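Local coordinates for putative sugar ABC transporter, substrate-binding protein (Clostridium phytofermentans, PDB 4WZZ) that binds L-rhamnose between its two lobes and probably hands the sugar to an ABC transporter as its extracytoplasmic solute-binding component, at residues Y51-Y57 against S310-N315; Y68-E74 against L296-L302; A164-M168 against G199-M204. One frame throughout, in Å; residues are numbered along the deposited sequence.

Contact 1 of 3, residues Y51-Y57 against S310-N315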
loop_
_atom_site.group_PDB
_atom_site.type_symbol
_atom_site.label_atom_id
_atom_site.label_comp_id
_atom_site.label_asym_id
_atom_site.label_seq_id
_atom_site.Cartn_x
_atom_site.Cartn_y
_atom_site.Cartn_z
ATOM N N TYR A 51 10.875 -21.847 -11.053
ATOM C CA TYR A 51 9.907 -21.481 -10.007
ATOM C C TYR A 51 9.014 -22.614 -9.512
ATOM O O TYR A 51 8.116 -22.394 -8.693
ATOM C CB TYR A 51 9.043 -20.294 -10.452
ATOM C CG TYR A 51 9.842 -19.022 -10.396
ATOM C CD1 TYR A 51 9.977 -18.316 -9.206
ATOM C CD2 TYR A 51 10.528 -18.566 -11.512
ATOM C CE1 TYR A 51 10.752 -17.172 -9.140
ATOM C CE2 TYR A 51 11.300 -17.419 -11.454
ATOM C CZ TYR A 51 11.400 -16.725 -10.271
ATOM O OH TYR A 51 12.179 -15.588 -10.230
ATOM N N ALA A 52 9.239 -23.829 -9.994
ATOM C CA ALA A 52 8.451 -24.958 -9.503
ATOM C C ALA A 52 8.625 -25.056 -7.992
ATOM O O ALA A 52 9.731 -24.887 -7.475
ATOM C CB ALA A 52 8.882 -26.245 -10.184
ATOM N N THR A 53 7.535 -25.318 -7.278
ATOM C CA THR A 53 7.601 -25.401 -5.824
ATOM C C THR A 53 6.525 -26.363 -5.377
ATOM O O THR A 53 5.513 -26.534 -6.066
ATOM C CB THR A 53 7.390 -24.004 -5.154
ATOM O OG1 THR A 53 7.546 -24.098 -3.728
ATOM C CG2 THR A 53 6.027 -23.445 -5.476
ATOM N N THR A 54 6.742 -27.023 -4.252
ATOM C CA THR A 54 5.654 -27.770 -3.625
ATOM C C THR A 54 5.400 -27.294 -2.199
ATOM O O THR A 54 4.707 -27.955 -1.429
ATOM C CB THR A 54 5.931 -29.282 -3.613
ATOM O OG1 THR A 54 7.094 -29.545 -2.825
ATOM C CG2 THR A 54 6.152 -29.804 -5.042
ATOM N N ALA A 55 5.910 -26.112 -1.874
ATOM C CA ALA A 55 5.851 -25.613 -0.515
ATOM C C ALA A 55 4.522 -24.923 -0.235
ATOM O O ALA A 55 3.706 -24.715 -1.138
ATOM C CB ALA A 55 7.005 -24.655 -0.266
ATOM N N THR A 56 4.328 -24.563 1.029
ATOM C CA THR A 56 3.103 -23.912 1.468
ATOM C C THR A 56 3.405 -22.478 1.910
ATOM O O THR A 56 4.296 -22.240 2.716
ATOM C CB THR A 56 2.472 -24.700 2.605
ATOM O OG1 THR A 56 2.087 -26.002 2.119
ATOM C CG2 THR A 56 1.227 -23.978 3.141
ATOM N N TYR A 57 2.657 -21.532 1.358
ATOM C CA TYR A 57 2.955 -20.120 1.534
ATOM C C TYR A 57 1.744 -19.421 2.122
ATOM O O TYR A 57 0.668 -19.480 1.531
ATOM C CB TYR A 57 3.253 -19.478 0.188
ATOM C CG TYR A 57 4.418 -20.086 -0.543
ATOM C CD1 TYR A 57 4.289 -21.295 -1.215
ATOM C CD2 TYR A 57 5.639 -19.438 -0.574
ATOM C CE1 TYR A 57 5.347 -21.842 -1.887
ATOM C CE2 TYR A 57 6.709 -19.973 -1.243
ATOM C CZ TYR A 57 6.565 -21.171 -1.902
ATOM O OH TYR A 57 7.661 -21.697 -2.558
ATOM N N SER A 310 8.924 -14.970 -2.838
ATOM C CA SER A 310 8.728 -15.983 -1.813
ATOM C C SER A 310 9.255 -17.344 -2.285
ATOM O O SER A 310 9.948 -18.048 -1.556
ATOM C CB SER A 310 7.239 -16.133 -1.501
ATOM O OG SER A 310 6.729 -14.937 -0.943
ATOM N N ILE A 311 8.892 -17.724 -3.506
ATOM C CA ILE A 311 9.352 -18.993 -4.065
ATOM C C ILE A 311 10.865 -18.983 -4.170
ATOM O O ILE A 311 11.511 -20.007 -3.940
ATOM C CB ILE A 311 8.746 -19.267 -5.439
ATOM C CG1 ILE A 311 7.227 -19.454 -5.309
ATOM C CG2 ILE A 311 9.355 -20.543 -6.054
ATOM C CD1 ILE A 311 6.485 -19.450 -6.626
ATOM N N SER A 312 11.431 -17.822 -4.504
ATOM C CA SER A 312 12.881 -17.703 -4.668
ATOM C C SER A 312 13.617 -17.884 -3.344
ATOM O O SER A 312 14.668 -18.523 -3.299
ATOM C CB SER A 312 13.241 -16.373 -5.318
ATOM O OG SER A 312 12.748 -16.330 -6.644
ATOM N N LEU A 313 13.059 -17.331 -2.267
ATOM C CA LEU A 313 13.549 -17.599 -0.916
ATOM C C LEU A 313 13.467 -19.078 -0.533
ATOM O O LEU A 313 14.424 -19.632 0.024
ATOM C CB LEU A 313 12.772 -16.781 0.115
ATOM C CG LEU A 313 13.013 -15.272 0.168
ATOM C CD1 LEU A 313 11.990 -14.617 1.085
ATOM C CD2 LEU A 313 14.434 -14.922 0.619
ATOM N N VAL A 314 12.332 -19.717 -0.814
ATOM C CA VAL A 314 12.159 -21.120 -0.447
ATOM C C VAL A 314 13.100 -22.023 -1.247
ATOM O O VAL A 314 13.631 -23.008 -0.719
ATOM C CB VAL A 314 10.690 -21.585 -0.647
ATOM C CG1 VAL A 314 10.567 -23.120 -0.530
ATOM C CG2 VAL A 314 9.761 -20.888 0.349
ATOM N N ASN A 315 13.291 -21.705 -2.521
ATOM C CA ASN A 315 14.135 -22.522 -3.382
ATOM C C ASN A 315 15.610 -22.134 -3.276
ATOM O O ASN A 315 16.473 -22.801 -3.844
ATOM C CB ASN A 315 13.662 -22.447 -4.838
ATOM C CG ASN A 315 12.406 -23.263 -5.089
ATOM O OD1 ASN A 315 11.941 -24.005 -4.218
ATOM N ND2 ASN A 315 11.856 -23.142 -6.289
HETATM O O HOH W 1 9.494 -25.917 -3.262
#
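Ser-310 meets Tyr-57 through its CB, 3.8 Å from ring atom CD2, while its carbonyl O lies at the edge of that ring, near its plane. A small residue suits this spot because the ring packs close to the helix backbone; the serine OG is hydrogen-bonded instead to Ala-306 O and Tyr-76 OH. Ile-311 has two branches serving two partners. The Ile-311 and Tyr-57 side chains cross at about a right angle, with CG1 3.6 Å from Tyr-57 OH, and CG2, lying anti to the backbone N, reaches Tyr-51, 3.9 Å from CD1. Ser-312 brings OG to 3.3 Å from Tyr-51 CE1, yet that hydroxyl is bonded to Tyr-308 O, and Tyr-51 OH to Thr-327 O. In this two-lobed periplasmic binding protein fold, the C-terminal part of helix 299-315 packs against the chain entering strand 56-60. Val-314 and Tyr-57 point toward each other from opposite directions, CG2 3.6 Å from CE2, and the valine CG1 rests on the methyl of Ala-55. Asn-315 supplies the polar end: ND2 donates to Ala-52 O (3.0 Å, 162° at the hydrogen), with that oxygen close to the plane of the asparagine amide, and OD1 accepts from a water that also binds Thr-53 OG1. Thr-53 OG1 accepts from Ala-55 N in an ST turn and shares a 2.7 Å hydrogen bond with Tyr-57 OH.

Contact 2 of 3, residues Y68-E74 against L296-L302. With RAM (alpha-L-rhamnopyranose), chain B.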
loop_
_atom_site.group_PDB
_atom_site.type_symbol
_atom_site.label_atom_id
_atom_site.label_comp_id
_atom_site.label_asym_id
_atom_site.label_seq_id
_atom_site.Cartn_x
_atom_site.Cartn_y
_atom_site.Cartn_z
ATOM N N TYR A 68 -8.508 -3.840 -1.981
ATOM C CA TYR A 68 -7.107 -3.762 -2.367
ATOM C C TYR A 68 -6.374 -4.998 -1.843
ATOM O O TYR A 68 -5.592 -5.628 -2.557
ATOM C CB TYR A 68 -6.483 -2.482 -1.820
ATOM C CG TYR A 68 -4.988 -2.432 -1.935
ATOM C CD1 TYR A 68 -4.184 -3.077 -1.006
ATOM C CD2 TYR A 68 -4.365 -1.742 -2.970
ATOM C CE1 TYR A 68 -2.798 -3.039 -1.100
ATOM C CE2 TYR A 68 -2.976 -1.719 -3.077
ATOM C CZ TYR A 68 -2.205 -2.364 -2.139
ATOM O OH TYR A 68 -0.827 -2.332 -2.244
ATOM N N ASN A 69 -6.659 -5.369 -0.605
ATOM C CA ASN A 69 -5.988 -6.520 -0.002
ATOM C C ASN A 69 -6.390 -7.829 -0.674
ATOM O O ASN A 69 -5.595 -8.764 -0.778
ATOM C CB ASN A 69 -6.299 -6.616 1.492
ATOM C CG ASN A 69 -5.687 -5.481 2.301
ATOM O OD1 ASN A 69 -4.752 -4.824 1.859
ATOM N ND2 ASN A 69 -6.214 -5.246 3.487
ATOM N N GLN A 70 -7.640 -7.911 -1.106
ATOM C CA GLN A 70 -8.091 -9.105 -1.816
ATOM C C GLN A 70 -7.410 -9.266 -3.175
ATOM O O GLN A 70 -7.134 -10.394 -3.617
ATOM C CB GLN A 70 -9.613 -9.064 -1.945
ATOM C CG GLN A 70 -10.236 -9.198 -0.588
ATOM C CD GLN A 70 -11.715 -8.811 -0.549
ATOM O OE1 GLN A 70 -12.502 -9.252 -1.381
ATOM N NE2 GLN A 70 -12.090 -7.994 0.431
ATOM N N LYS A 71 -7.146 -8.152 -3.853
ATOM C CA LYS A 71 -6.483 -8.219 -5.154
ATOM C C LYS A 71 -5.023 -8.612 -4.966
ATOM O O LYS A 71 -4.467 -9.362 -5.765
ATOM C CB LYS A 71 -6.620 -6.892 -5.907
ATOM C CG LYS A 71 -8.088 -6.663 -6.362
ATOM C CD LYS A 71 -8.353 -5.280 -6.836
ATOM C CE LYS A 71 -9.873 -4.978 -6.908
ATOM N NZ LYS A 71 -10.639 -6.024 -7.653
ATOM N N GLU A 72 -4.415 -8.093 -3.900
ATOM C CA GLU A 72 -3.051 -8.450 -3.538
ATOM C C GLU A 72 -2.942 -9.944 -3.254
ATOM O O GLU A 72 -2.054 -10.642 -3.762
ATOM C CB GLU A 72 -2.694 -7.638 -2.297
ATOM C CG GLU A 72 -1.287 -7.774 -1.768
ATOM C CD GLU A 72 -1.147 -6.915 -0.540
ATOM O OE1 GLU A 72 -0.613 -5.794 -0.663
ATOM O OE2 GLU A 72 -1.671 -7.308 0.527
ATOM N N SER A 73 -3.851 -10.452 -2.448
ATOM C CA SER A 73 -3.793 -11.858 -2.083
ATOM C C SER A 73 -4.132 -12.773 -3.276
ATOM O O SER A 73 -3.575 -13.859 -3.398
ATOM C CB SER A 73 -4.687 -12.129 -0.857
ATOM O OG SER A 73 -6.043 -11.849 -1.142
ATOM N N GLU A 74 -5.014 -12.311 -4.161
ATOM C CA GLU A 74 -5.342 -13.037 -5.391
ATOM C C GLU A 74 -4.104 -13.226 -6.270
ATOM O O GLU A 74 -3.844 -14.328 -6.777
ATOM C CB GLU A 74 -6.408 -12.258 -6.166
ATOM C CG GLU A 74 -6.686 -12.769 -7.586
ATOM C CD GLU A 74 -7.454 -11.747 -8.440
ATOM O OE1 GLU A 74 -8.427 -11.138 -7.923
ATOM O OE2 GLU A 74 -7.079 -11.548 -9.625
ATOM N N LEU A 296 -1.812 4.925 -8.055
ATOM C CA LEU A 296 -1.631 3.645 -7.389
ATOM C C LEU A 296 -0.579 2.865 -8.162
ATOM O O LEU A 296 0.425 3.450 -8.596
ATOM C CB LEU A 296 -2.972 2.896 -7.241
ATOM C CG LEU A 296 -3.008 1.894 -6.069
ATOM C CD1 LEU A 296 -3.139 2.618 -4.734
ATOM C CD2 LEU A 296 -4.136 0.863 -6.253
ATOM N N TRP A 297 -0.821 1.571 -8.331
ATOM C CA TRP A 297 0.111 0.569 -8.855
ATOM C C TRP A 297 -0.767 -0.663 -8.934
ATOM O O TRP A 297 -1.892 -0.643 -8.444
ATOM C CB TRP A 297 1.318 0.331 -7.907
ATOM C CG TRP A 297 0.851 0.015 -6.550
ATOM C CD1 TRP A 297 0.404 -1.176 -6.086
ATOM C CD2 TRP A 297 0.705 0.953 -5.486
ATOM N NE1 TRP A 297 -0.002 -1.052 -4.780
ATOM C CE2 TRP A 297 0.161 0.256 -4.391
ATOM C CE3 TRP A 297 0.989 2.308 -5.355
ATOM C CZ2 TRP A 297 -0.108 0.881 -3.169
ATOM C CZ3 TRP A 297 0.741 2.919 -4.143
ATOM C CH2 TRP A 297 0.181 2.210 -3.070
ATOM N N ASN A 298 -0.286 -1.746 -9.536
ATOM C CA ASN A 298 -1.134 -2.906 -9.697
ATOM C C ASN A 298 -1.012 -3.831 -8.491
ATOM O O ASN A 298 0.027 -4.472 -8.313
ATOM C CB ASN A 298 -0.773 -3.649 -10.995
ATOM C CG ASN A 298 -1.728 -4.782 -11.309
ATOM O OD1 ASN A 298 -2.266 -5.426 -10.414
ATOM N ND2 ASN A 298 -1.924 -5.055 -12.602
ATOM N N PRO A 299 -2.068 -3.906 -7.662
ATOM C CA PRO A 299 -1.966 -4.729 -6.445
ATOM C C PRO A 299 -1.860 -6.220 -6.740
ATOM O O PRO A 299 -1.310 -6.988 -5.946
ATOM C CB PRO A 299 -3.250 -4.415 -5.681
ATOM C CG PRO A 299 -4.221 -3.993 -6.749
ATOM C CD PRO A 299 -3.408 -3.301 -7.816
ATOM N N ILE A 300 -2.416 -6.636 -7.872
ATOM C CA ILE A 300 -2.326 -8.027 -8.282
ATOM C C ILE A 300 -0.868 -8.373 -8.594
ATOM O O ILE A 300 -0.333 -9.389 -8.154
ATOM C CB ILE A 300 -3.208 -8.313 -9.505
ATOM C CG1 ILE A 300 -4.658 -7.952 -9.193
ATOM C CG2 ILE A 300 -3.091 -9.765 -9.908
ATOM C CD1 ILE A 300 -5.566 -8.021 -10.378
ATOM N N GLN A 301 -0.212 -7.500 -9.351
ATOM C CA GLN A 301 1.190 -7.695 -9.665
ATOM C C GLN A 301 2.083 -7.558 -8.435
ATOM O O GLN A 301 3.121 -8.241 -8.347
ATOM C CB GLN A 301 1.630 -6.730 -10.770
ATOM C CG GLN A 301 0.977 -7.059 -12.103
ATOM C CD GLN A 301 1.403 -6.144 -13.231
ATOM O OE1 GLN A 301 1.627 -4.964 -13.031
ATOM N NE2 GLN A 301 1.474 -6.688 -14.437
ATOM N N LEU A 302 1.688 -6.722 -7.469
ATOM C CA LEU A 302 2.425 -6.640 -6.211
ATOM C C LEU A 302 2.381 -8.026 -5.582
ATOM O O LEU A 302 3.401 -8.559 -5.122
ATOM C CB LEU A 302 1.822 -5.612 -5.265
ATOM C CG LEU A 302 2.471 -5.556 -3.881
ATOM C CD1 LEU A 302 3.953 -5.177 -3.993
ATOM C CD2 LEU A 302 1.775 -4.574 -2.937
HETATM C C1 RAM B . -4.965 0.408 1.596
HETATM C C2 RAM B . -3.954 -0.325 2.469
HETATM C C3 RAM B . -2.672 -0.672 1.711
HETATM C C4 RAM B . -2.146 0.533 0.940
HETATM C C5 RAM B . -3.254 1.145 0.085
HETATM C C6 RAM B . -2.790 2.411 -0.618
HETATM O O1 RAM B . -5.491 -0.484 0.676
HETATM O O2 RAM B . -3.694 0.524 3.544
HETATM O O3 RAM B . -1.741 -1.161 2.672
HETATM O O4 RAM B . -1.057 0.139 0.125
HETATM O O5 RAM B . -4.370 1.469 0.869
#
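Pro-299 lays its CB over one face of the Tyr-68 ring, a CH-pi contact with the carbon 4.2 Å from the ring centroid. The opposite face carries the rhamnose, making the tyrosine a flat platform in the cleft of a periplasmic binding protein. Leu-296 CD2 touches the ring's edge. Farther along, Lys-71 CB packs on Pro-299 CG and Ile-300 CG1, giving the apolar root of a long chain to the interface. Backbones also meet: Glu-72 CA lies 3.3 Å from Pro-299 O, and Ile-300 CA faces Lys-71 O. Proline fits the first turn of helix 299-315, where no amide hydrogen is needed, and Asn-298 caps that turn, its OD1 accepting from Gln-301 N and, weakly, from Ile-300 N. At the polar edge, Trp-297 CG lies between the backbone N and the carbonyl carbon (chi1 53°), which brings the indole NH edge to the phenol. The Trp-297 indole and Tyr-68 phenol meet rim to rim, their planes at 89°. Tyr-68 OH is hydrogen-bonded to Asp-143 OD1, and OD2 of the same aspartate binds the sugar. Trp-297 NE1 donates to Tyr-68 OH at 3.0 Å, within the indole plane but bent to 144° at the hydrogen.

Contact 3 of 3, residues A164-M168 against G199-M204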
loop_
_atom_site.group_PDB
_atom_site.type_symbol
_atom_site.label_atom_id
_atom_site.label_comp_id
_atom_site.label_asym_id
_atom_site.label_seq_id
_atom_site.Cartn_x
_atom_site.Cartn_y
_atom_site.Cartn_z
ATOM N N ALA A 164 5.515 9.877 -2.337
ATOM C CA ALA A 164 5.443 11.164 -1.650
ATOM C C ALA A 164 5.515 12.356 -2.603
ATOM O O ALA A 164 4.796 13.360 -2.454
ATOM C CB ALA A 164 6.543 11.264 -0.599
ATOM N N GLN A 165 6.419 12.261 -3.566
ATOM C CA GLN A 165 6.627 13.331 -4.512
ATOM C C GLN A 165 5.411 13.493 -5.425
ATOM O O GLN A 165 4.941 14.610 -5.673
ATOM C CB GLN A 165 7.927 13.050 -5.271
ATOM C CG GLN A 165 8.316 14.083 -6.255
ATOM C CD GLN A 165 8.774 15.351 -5.592
ATOM O OE1 GLN A 165 9.737 15.346 -4.815
ATOM N NE2 GLN A 165 8.093 16.458 -5.895
ATOM N N ALA A 166 4.852 12.376 -5.892
ATOM C CA ALA A 166 3.660 12.436 -6.736
ATOM C C ALA A 166 2.534 13.118 -5.979
ATOM O O ALA A 166 1.827 13.979 -6.507
ATOM C CB ALA A 166 3.223 11.021 -7.146
ATOM N N LEU A 167 2.333 12.719 -4.730
ATOM C CA LEU A 167 1.262 13.296 -3.948
ATOM C C LEU A 167 1.464 14.772 -3.656
ATOM O O LEU A 167 0.529 15.555 -3.759
ATOM C CB LEU A 167 1.052 12.484 -2.662
ATOM C CG LEU A 167 0.502 11.061 -2.904
ATOM C CD1 LEU A 167 0.397 10.293 -1.613
ATOM C CD2 LEU A 167 -0.839 11.098 -3.623
HETATM N N MSE A 168 2.682 15.174 -3.301
HETATM C CA MSE A 168 2.909 16.594 -3.006
HETATM C C MSE A 168 2.672 17.434 -4.252
HETATM O O MSE A 168 2.074 18.507 -4.173
HETATM C CB MSE A 168 4.299 16.866 -2.444
HETATM C CG MSE A 168 4.480 16.452 -0.989
HETATM SE SE MSE A 168 3.061 17.130 0.226
HETATM C CE MSE A 168 3.040 19.004 -0.336
ATOM N N GLY A 199 7.599 10.888 4.089
ATOM C CA GLY A 199 8.124 11.307 2.807
ATOM C C GLY A 199 7.525 12.635 2.365
ATOM O O GLY A 199 8.240 13.516 1.865
HETATM N N MSE A 200 6.211 12.785 2.516
HETATM C CA MSE A 200 5.543 14.012 2.086
HETATM C C MSE A 200 6.067 15.172 2.915
HETATM O O MSE A 200 6.279 16.266 2.405
HETATM C CB MSE A 200 4.018 13.876 2.225
HETATM C CG MSE A 200 3.435 13.024 1.163
HETATM SE SE MSE A 200 1.456 13.128 1.288
HETATM C CE MSE A 200 1.158 11.495 2.295
ATOM N N LYS A 201 6.267 14.938 4.200
ATOM C CA LYS A 201 6.702 16.016 5.071
ATOM C C LYS A 201 8.111 16.447 4.718
ATOM O O LYS A 201 8.442 17.619 4.820
ATOM C CB LYS A 201 6.549 15.628 6.534
ATOM C CG LYS A 201 5.045 15.551 6.933
ATOM C CD LYS A 201 4.844 15.299 8.405
ATOM C CE LYS A 201 5.516 14.021 8.822
ATOM N NZ LYS A 201 5.109 13.630 10.195
ATOM N N THR A 202 8.945 15.502 4.294
ATOM C CA THR A 202 10.273 15.871 3.798
ATOM C C THR A 202 10.190 16.643 2.475
ATOM O O THR A 202 10.821 17.689 2.319
ATOM C CB THR A 202 11.154 14.610 3.677
ATOM O OG1 THR A 202 11.355 14.056 4.988
ATOM C CG2 THR A 202 12.526 14.909 3.055
ATOM N N VAL A 203 9.429 16.129 1.513
ATOM C CA VAL A 203 9.298 16.756 0.212
ATOM C C VAL A 203 8.755 18.179 0.353
ATOM O O VAL A 203 9.219 19.112 -0.311
ATOM C CB VAL A 203 8.362 15.916 -0.679
ATOM C CG1 VAL A 203 7.993 16.659 -1.967
ATOM C CG2 VAL A 203 8.995 14.593 -0.999
HETATM N N MSE A 204 7.770 18.347 1.234
HETATM C CA MSE A 204 7.072 19.621 1.306
HETATM C C MSE A 204 7.905 20.769 1.893
HETATM O O MSE A 204 7.414 21.897 1.955
HETATM C CB MSE A 204 5.762 19.469 2.098
HETATM C CG MSE A 204 5.988 19.493 3.580
HETATM SE SE MSE A 204 4.334 19.046 4.568
HETATM C CE MSE A 204 4.907 19.602 6.328
#
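Ala-164 presses its CB directly onto the backbone of the facing helix, 3.4 Å from Gly-199 C and 3.5 Å from Met-200 N. Two small residues make this approach possible: a methyl is all that helix 160-174 presents here, and Gly-199, having no side chain, lets that methyl sit against its backbone. The CA atoms of Ala-164 and Met-200 are 4.7 Å apart, and the axes of the short helical segments pass at 8.6 Å and cross at -63°.

Round this close point the larger side chains fill in. Met-200, a selenomethionine like the other methionines here, sends CG past Ala-164 and sets SE 4.0 Å from Leu-167 CB, its methyl carbon also nearing Leu-167 CD1. Met-168 slides past Val-203 in the opposite direction, CG lying 3.7 Å from Val-203 CG1. Two bends, at chi2 (-50°) and chi3 (-48°), then fold its end across the facing helix, bringing SE to Met-200 CB and CE to within 3.7 Å of Met-204 CB. A flexible, unbranched chain suits this task, whereas the compact branched valine packs against Ala-164, Gln-165 and Met-168.

Gln-165 marks the more polar margin. Its OE1 comes 3.6 Å from Val-203 CG1, the side chains crossing at about a right angle, while NE2 is held by Asp-169 OD2 and, weakly, by Tyr-209 OH. No hydrogen bond joins the two segments; the contact rests on van der Waals packing, mostly apolar.

Helix 191-203 links the parallel neighbours 179-185 and 212-219, a beta-alpha-beta crossover in this alpha/beta lobe of the periplasmic binding protein fold. Behind the methionines lies its four-stranded sheet: Met-168 and Met-204 both touch Trp-181 on strand 179-185 and reach Leu-212 and Leu-214 respectively on strand 212-219, while Leu-167 leans on Phe-295 of strand 294-296.

How the contacts relate
From the first modelled residue, the chain passes through 51-57 into strand 56-60 and then helix 67-82, opening contact 1 and, soon after, contact 2. Helices 160-174 and 191-203 follow, and contact 3 closes a short loop of 30 residues between them, around strand 179-185. Contact 2 closes next, at the start of helix 299-315, and contact 1 last, toward that helix's C terminus. The three loops therefore nest without crossing. Contacts 1 and 2, with centres about 20 Å apart, use the C-terminal and N-terminal parts of one helix within one lobe, the second beside the sugar; contact 3 joins helices of the other lobe, its centre about 37 Å from that of contact 1.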